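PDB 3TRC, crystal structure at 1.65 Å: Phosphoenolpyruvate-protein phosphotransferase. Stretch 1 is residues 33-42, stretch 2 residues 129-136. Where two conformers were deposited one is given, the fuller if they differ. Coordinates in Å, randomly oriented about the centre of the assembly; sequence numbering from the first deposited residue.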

ATOM      1  N   ARG A  33       2.703 -15.131   1.467  1.00 14.41           N
ATOM      2  CA  ARG A  33       1.618 -14.482   2.201  1.00 15.00           C
ATOM      3  C   ARG A  33       0.313 -14.519   1.425  1.00 14.29           C
ATOM      4  O   ARG A  33      -0.748 -14.769   1.997  1.00 15.65           O
ATOM      5  CB  ARG A  33       1.984 -13.032   2.551  1.00 15.83           C
ATOM      6  CG  ARG A  33       3.052 -12.898   3.618  1.00 19.67           C
ATOM      7  CD  ARG A  33       2.637 -13.569   4.917  1.00 27.04           C
ATOM      8  NE  ARG A  33       3.600 -13.322   5.985  1.00 32.33           N
ATOM      9  CZ  ARG A  33       3.871 -14.183   6.962  1.00 40.82           C
ATOM     10  NH1 ARG A  33       3.255 -15.355   7.004  1.00 41.06           N
ATOM     11  NH2 ARG A  33       4.760 -13.872   7.895  1.00 45.54           N
ATOM     12  N   LEU A  34       0.380 -14.248   0.124  0.61 14.93           N
ATOM     13  CA  LEU A  34      -0.815 -14.292  -0.708  0.61 16.55           C
ATOM     14  C   LEU A  34      -1.475 -15.657  -0.628  0.61 16.64           C
ATOM     15  O   LEU A  34      -2.683 -15.763  -0.427  0.61 16.94           O
ATOM     16  CB  LEU A  34      -0.501 -13.941  -2.167  0.61 16.64           C
ATOM     17  CG  LEU A  34      -0.437 -12.449  -2.484  0.61 19.47           C
ATOM     18  CD1 LEU A  34      -0.310 -12.200  -3.978  0.61 18.14           C
ATOM     19  CD2 LEU A  34      -1.664 -11.781  -1.950  0.61 24.70           C
ATOM     20  N   CYS A  35      -0.678 -16.708  -0.784  1.00 14.74           N
ATOM     21  CA  CYS A  35      -1.225 -18.059  -0.739  1.00 14.22           C
ATOM     22  C   CYS A  35      -1.857 -18.368   0.612  1.00 14.60           C
ATOM     23  O   CYS A  35      -2.907 -19.000   0.683  1.00 14.34           O
ATOM     24  CB  CYS A  35      -0.152 -19.091  -1.082  1.00 11.56           C
ATOM     25  SG  CYS A  35       0.199 -19.130  -2.841  1.00 15.97           S
ATOM     26  N   GLU A  36      -1.214 -17.923   1.685  1.00 12.50           N
ATOM     27  CA  GLU A  36      -1.732 -18.167   3.025  1.00 15.65           C
ATOM     28  C   GLU A  36      -3.013 -17.395   3.292  1.00 14.09           C
ATOM     29  O   GLU A  36      -3.936 -17.909   3.928  1.00 16.96           O
ATOM     30  CB  GLU A  36      -0.698 -17.761   4.079  1.00 16.96           C
ATOM     31  CG  GLU A  36       0.522 -18.647   4.142  1.00 19.60           C
ATOM     32  CD  GLU A  36       1.580 -18.085   5.074  1.00 26.78           C
ATOM     33  OE1 GLU A  36       1.609 -16.851   5.270  1.00 26.36           O
ATOM     34  OE2 GLU A  36       2.381 -18.875   5.610  1.00 31.56           O
ATOM     35  N   ALA A  37      -3.052 -16.150   2.825  1.00 13.25           N
ATOM     36  CA  ALA A  37      -4.042 -15.183   3.292  1.00 15.38           C
ATOM     37  C   ALA A  37      -5.319 -15.084   2.457  1.00 15.01           C
ATOM     38  O   ALA A  37      -6.391 -14.812   3.002  1.00 14.94           O
ATOM     39  CB  ALA A  37      -3.396 -13.800   3.450  1.00 18.06           C
ATOM     40  N   LEU A  38      -5.218 -15.293   1.148  1.00 12.84           N
ATOM     41  CA  LEU A  38      -6.392 -15.156   0.286  1.00 15.13           C
ATOM     42  C   LEU A  38      -7.531 -16.129   0.626  1.00 15.26           C
ATOM     43  O   LEU A  38      -8.666 -15.694   0.809  1.00 15.08           O
ATOM     44  CB  LEU A  38      -6.020 -15.249  -1.197  1.00 17.00           C
ATOM     45  CG  LEU A  38      -5.419 -13.988  -1.810  1.00 21.62           C
ATOM     46  CD1 LEU A  38      -5.079 -14.231  -3.273  1.00 20.25           C
ATOM     47  CD2 LEU A  38      -6.381 -12.816  -1.671  1.00 23.50           C
ATOM     48  N   PRO A  39      -7.248 -17.444   0.685  1.00 13.66           N
ATOM     49  CA  PRO A  39      -5.997 -18.122   0.326  1.00 13.03           C
ATOM     50  C   PRO A  39      -5.953 -18.479  -1.156  1.00 13.89           C
ATOM     51  O   PRO A  39      -6.945 -18.333  -1.872  1.00 15.10           O
ATOM     52  CB  PRO A  39      -6.062 -19.407   1.148  1.00 13.01           C
ATOM     53  CG  PRO A  39      -7.524 -19.728   1.176  1.00 13.25           C
ATOM     54  CD  PRO A  39      -8.230 -18.387   1.253  1.00 17.00           C
ATOM     55  N   ALA A  40      -4.797 -18.944  -1.614  1.00 14.62           N
ATOM     56  CA  ALA A  40      -4.650 -19.453  -2.968  1.00 13.24           C
ATOM     57  C   ALA A  40      -3.660 -20.608  -2.924  1.00 12.31           C
ATOM     58  O   ALA A  40      -2.961 -20.790  -1.934  1.00 13.25           O
ATOM     59  CB  ALA A  40      -4.158 -18.359  -3.911  1.00 11.98           C
ATOM     60  N   ASP A  41      -3.588 -21.387  -3.997  1.00 11.69           N
ATOM     61  CA  ASP A  41      -2.729 -22.572  -3.990  1.00 14.38           C
ATOM     62  C   ASP A  41      -1.351 -22.360  -4.602  1.00 14.62           C
ATOM     63  O   ASP A  41      -0.408 -23.076  -4.266  1.00 14.08           O
ATOM     64  CB  ASP A  41      -3.441 -23.750  -4.642  1.00 15.76           C
ATOM     65  CG  ASP A  41      -4.770 -24.035  -3.992  1.00 16.86           C
ATOM     66  OD1 ASP A  41      -4.797 -24.230  -2.755  1.00 16.87           O
ATOM     67  OD2 ASP A  41      -5.790 -24.016  -4.702  1.00 17.15           O
ATOM     68  N   ALA A  42      -1.228 -21.368  -5.478  1.00 14.21           N
ATOM     69  CA  ALA A  42       0.073 -20.994  -6.008  1.00 14.35           C
ATOM     70  C   ALA A  42       0.130 -19.501  -6.291  1.00 15.11           C
ATOM     71  O   ALA A  42      -0.875 -18.877  -6.617  1.00 16.08           O
ATOM     72  CB  ALA A  42       0.401 -21.801  -7.271  1.00 14.70           C
ATOM     73  N   ILE A 129       4.987  -9.443 -13.786  0.78 11.96           N
ATOM     74  CA  ILE A 129       3.648 -10.008 -13.704  0.78  9.65           C
ATOM     75  C   ILE A 129       3.487 -10.786 -12.413  0.78 11.73           C
ATOM     76  O   ILE A 129       4.374 -11.544 -12.019  0.78 12.14           O
ATOM     77  CB  ILE A 129       3.374 -10.985 -14.856  0.78 12.63           C
ATOM     78  CG1 ILE A 129       3.804 -10.385 -16.197  0.78 14.39           C
ATOM     79  CG2 ILE A 129       1.900 -11.383 -14.867  0.78 12.35           C
ATOM     80  CD1 ILE A 129       2.843  -9.354 -16.742  0.78 15.71           C
ATOM     81  N   LEU A 130       2.344 -10.604 -11.760  1.00 11.89           N
ATOM     82  CA  LEU A 130       1.995 -11.381 -10.574  1.00 10.56           C
ATOM     83  C   LEU A 130       0.916 -12.384 -10.967  1.00 11.03           C
ATOM     84  O   LEU A 130      -0.103 -12.011 -11.541  1.00 11.82           O
ATOM     85  CB  LEU A 130       1.488 -10.448  -9.470  1.00 12.63           C
ATOM     86  CG  LEU A 130       0.957 -11.077  -8.179  1.00 13.48           C
ATOM     87  CD1 LEU A 130       2.108 -11.693  -7.408  1.00 15.71           C
ATOM     88  CD2 LEU A 130       0.236 -10.034  -7.323  1.00 13.70           C
ATOM     89  N   VAL A 131       1.148 -13.661 -10.670  1.00  9.88           N
ATOM     90  CA  VAL A 131       0.236 -14.716 -11.103  1.00 11.05           C
ATOM     91  C   VAL A 131      -0.251 -15.510  -9.902  1.00 11.60           C
ATOM     92  O   VAL A 131       0.548 -16.112  -9.187  1.00 13.45           O
ATOM     93  CB  VAL A 131       0.892 -15.695 -12.099  1.00 13.66           C
ATOM     94  CG1 VAL A 131      -0.093 -16.809 -12.469  1.00 15.08           C
ATOM     95  CG2 VAL A 131       1.366 -14.968 -13.351  1.00 12.99           C
ATOM     96  N   ILE A 132      -1.565 -15.513  -9.698  1.00 11.82           N
ATOM     97  CA  ILE A 132      -2.172 -16.224  -8.582  1.00  8.57           C
ATOM     98  C   ILE A 132      -3.053 -17.345  -9.141  1.00 11.31           C
ATOM     99  O   ILE A 132      -3.823 -17.131 -10.066  1.00 13.12           O
ATOM    100  CB  ILE A 132      -3.019 -15.276  -7.694  1.00 12.93           C
ATOM    101  CG1 ILE A 132      -2.203 -14.048  -7.263  1.00 12.61           C
ATOM    102  CG2 ILE A 132      -3.527 -16.016  -6.467  1.00 14.27           C
ATOM    103  CD1 ILE A 132      -2.386 -12.836  -8.169  1.00 14.69           C
ATOM    104  N   GLN A 133      -2.914 -18.547  -8.596  1.00 11.86           N
ATOM    105  CA  GLN A 133      -3.647 -19.689  -9.129  1.00 11.33           C
ATOM    106  C   GLN A 133      -4.282 -20.493  -8.013  1.00 10.80           C
ATOM    107  O   GLN A 133      -3.820 -20.471  -6.879  1.00 11.48           O
ATOM    108  CB  GLN A 133      -2.714 -20.587  -9.944  1.00 12.52           C
ATOM    109  CG  GLN A 133      -1.943 -19.840 -11.034  1.00 12.63           C
ATOM    110  CD  GLN A 133      -0.981 -20.736 -11.794  1.00 19.68           C
ATOM    111  OE1 GLN A 133       0.211 -20.810 -11.473  1.00 20.63           O
ATOM    112  NE2 GLN A 133      -1.493 -21.424 -12.809  1.00 18.67           N
ATOM    113  N   GLN A 134      -5.363 -21.190  -8.335  1.00 11.14           N
ATOM    114  CA  GLN A 134      -5.970 -22.089  -7.368  1.00 10.99           C
ATOM    115  C   GLN A 134      -6.505 -23.329  -8.062  1.00 11.87           C
ATOM    116  O   GLN A 134      -6.773 -23.318  -9.263  1.00 14.46           O
ATOM    117  CB  GLN A 134      -7.063 -21.387  -6.553  1.00 12.45           C
ATOM    118  CG  GLN A 134      -8.142 -20.722  -7.374  1.00 11.88           C
ATOM    119  CD  GLN A 134      -8.946 -19.723  -6.560  1.00 13.56           C
ATOM    120  OE1 GLN A 134      -8.669 -19.497  -5.381  1.00 14.55           O
ATOM    121  NE2 GLN A 134      -9.949 -19.125  -7.187  1.00 15.04           N
ATOM    122  N   LEU A 135      -6.634 -24.401  -7.292  1.00 16.15           N
ATOM    123  CA  LEU A 135      -7.126 -25.667  -7.809  1.00 16.10           C
ATOM    124  C   LEU A 135      -8.605 -25.597  -8.184  1.00 18.03           C
ATOM    125  O   LEU A 135      -9.031 -26.230  -9.151  1.00 21.23           O
ATOM    126  CB  LEU A 135      -6.891 -26.768  -6.773  1.00 17.47           C
ATOM    127  CG  LEU A 135      -5.425 -27.030  -6.415  1.00 19.50           C
ATOM    128  CD1 LEU A 135      -5.313 -27.813  -5.114  1.00 21.37           C
ATOM    129  CD2 LEU A 135      -4.704 -27.746  -7.550  1.00 19.70           C
ATOM    130  N   GLU A 136      -9.388 -24.836  -7.420  1.00 15.11           N
ATOM    131  CA  GLU A 136     -10.813 -24.710  -7.700  1.00 18.89           C
ATOM    132  C   GLU A 136     -10.995 -23.983  -9.018  1.00 17.09           C
ATOM    133  O   GLU A 136     -10.212 -23.089  -9.355  1.00 16.05           O
ATOM    134  CB  GLU A 136     -11.525 -23.928  -6.590  1.00 24.20           C
ATOM    135  CG  GLU A 136     -11.537 -24.614  -5.234  1.00 35.08           C
ATOM    136  CD  GLU A 136     -12.680 -25.598  -5.084  1.00 44.00           C
ATOM    137  OE1 GLU A 136     -13.647 -25.517  -5.872  1.00 46.11           O
ATOM    138  OE2 GLU A 136     -12.613 -26.454  -4.176  1.00 48.09           O
TER
HETATM  139  O   HOH W   1      -8.528 -24.130  -4.526  1.00 21.62           O

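The contact between residues 33-42 and 129-136 is held at its polar end by the carboxylate of D41 and by a short antiparallel pairing of main chains. The shortest direct hydrogen bond runs from L135 N to D41 OD2, 2.8 Å long and almost straight, with an N-H...O angle of 171°. D41, with chi1 in the m well, directs its carboxylate to the point where the backbone of stretch 2 leaves Q134 for L135, so that OD2 also lies 3.3 Å from Q134 CA. A water extends this arrangement: it donates to D41 OD2 at 2.7 Å and accepts from E136 N at 3.1 Å. A single carboxylate oxygen therefore serves two consecutive backbone amides, that of L135 directly and that of E136 through the water.

Next to this site, A42 and Q133 form an antiparallel hydrogen-bonded pair, their CA atoms 5.0 Å apart. Q133 N donates to A42 O over 2.9 Å at 168°, and A42 N returns a bond to Q133 O over 3.1 Å at 158°. Q133 O also accepts from D41 N at 3.0 Å, but the angle of 139° makes this a more bent bond than that from A42 N. The carbonyl of Q133 is thus shared by two successive amides of stretch 1. A42 O, besides accepting from Q133 N, receives a CA-H...O contact from I132 CA at 3.5 Å. The side chains of A42 and Q133 point to the same face of the sheet, where their CB atoms approach to 4.3 Å.

Beyond the A42-Q133 pair the contact becomes apolar, and I132 is central to it. Its CG2 methyl packs against A40 CB at 3.5 Å and L38 CD1 at 4.0 Å, while its CG1 lies 4.2 Å from L34 CD1. The same L34 methyl, CD1, meets L130 CD2 at 4.0 Å. L130 leaves its CA sideways to stretch 1, yet the end of its side chain comes nearer and reaches the leucine. L34 and L38 lie one helical turn apart in sequence, joined by the backbone bond from L38 N to L34 O (3.0 Å), and both direct their CA-to-CB bonds toward stretch 2. Beyond L38, a cis peptide precedes P39, and A40 N bonds back to C35 O at 3.0 Å. R33 and E36 take no part in the contact; they form a salt bridge with each other, R33 NH1 to E36 OE1 at 2.8 Å.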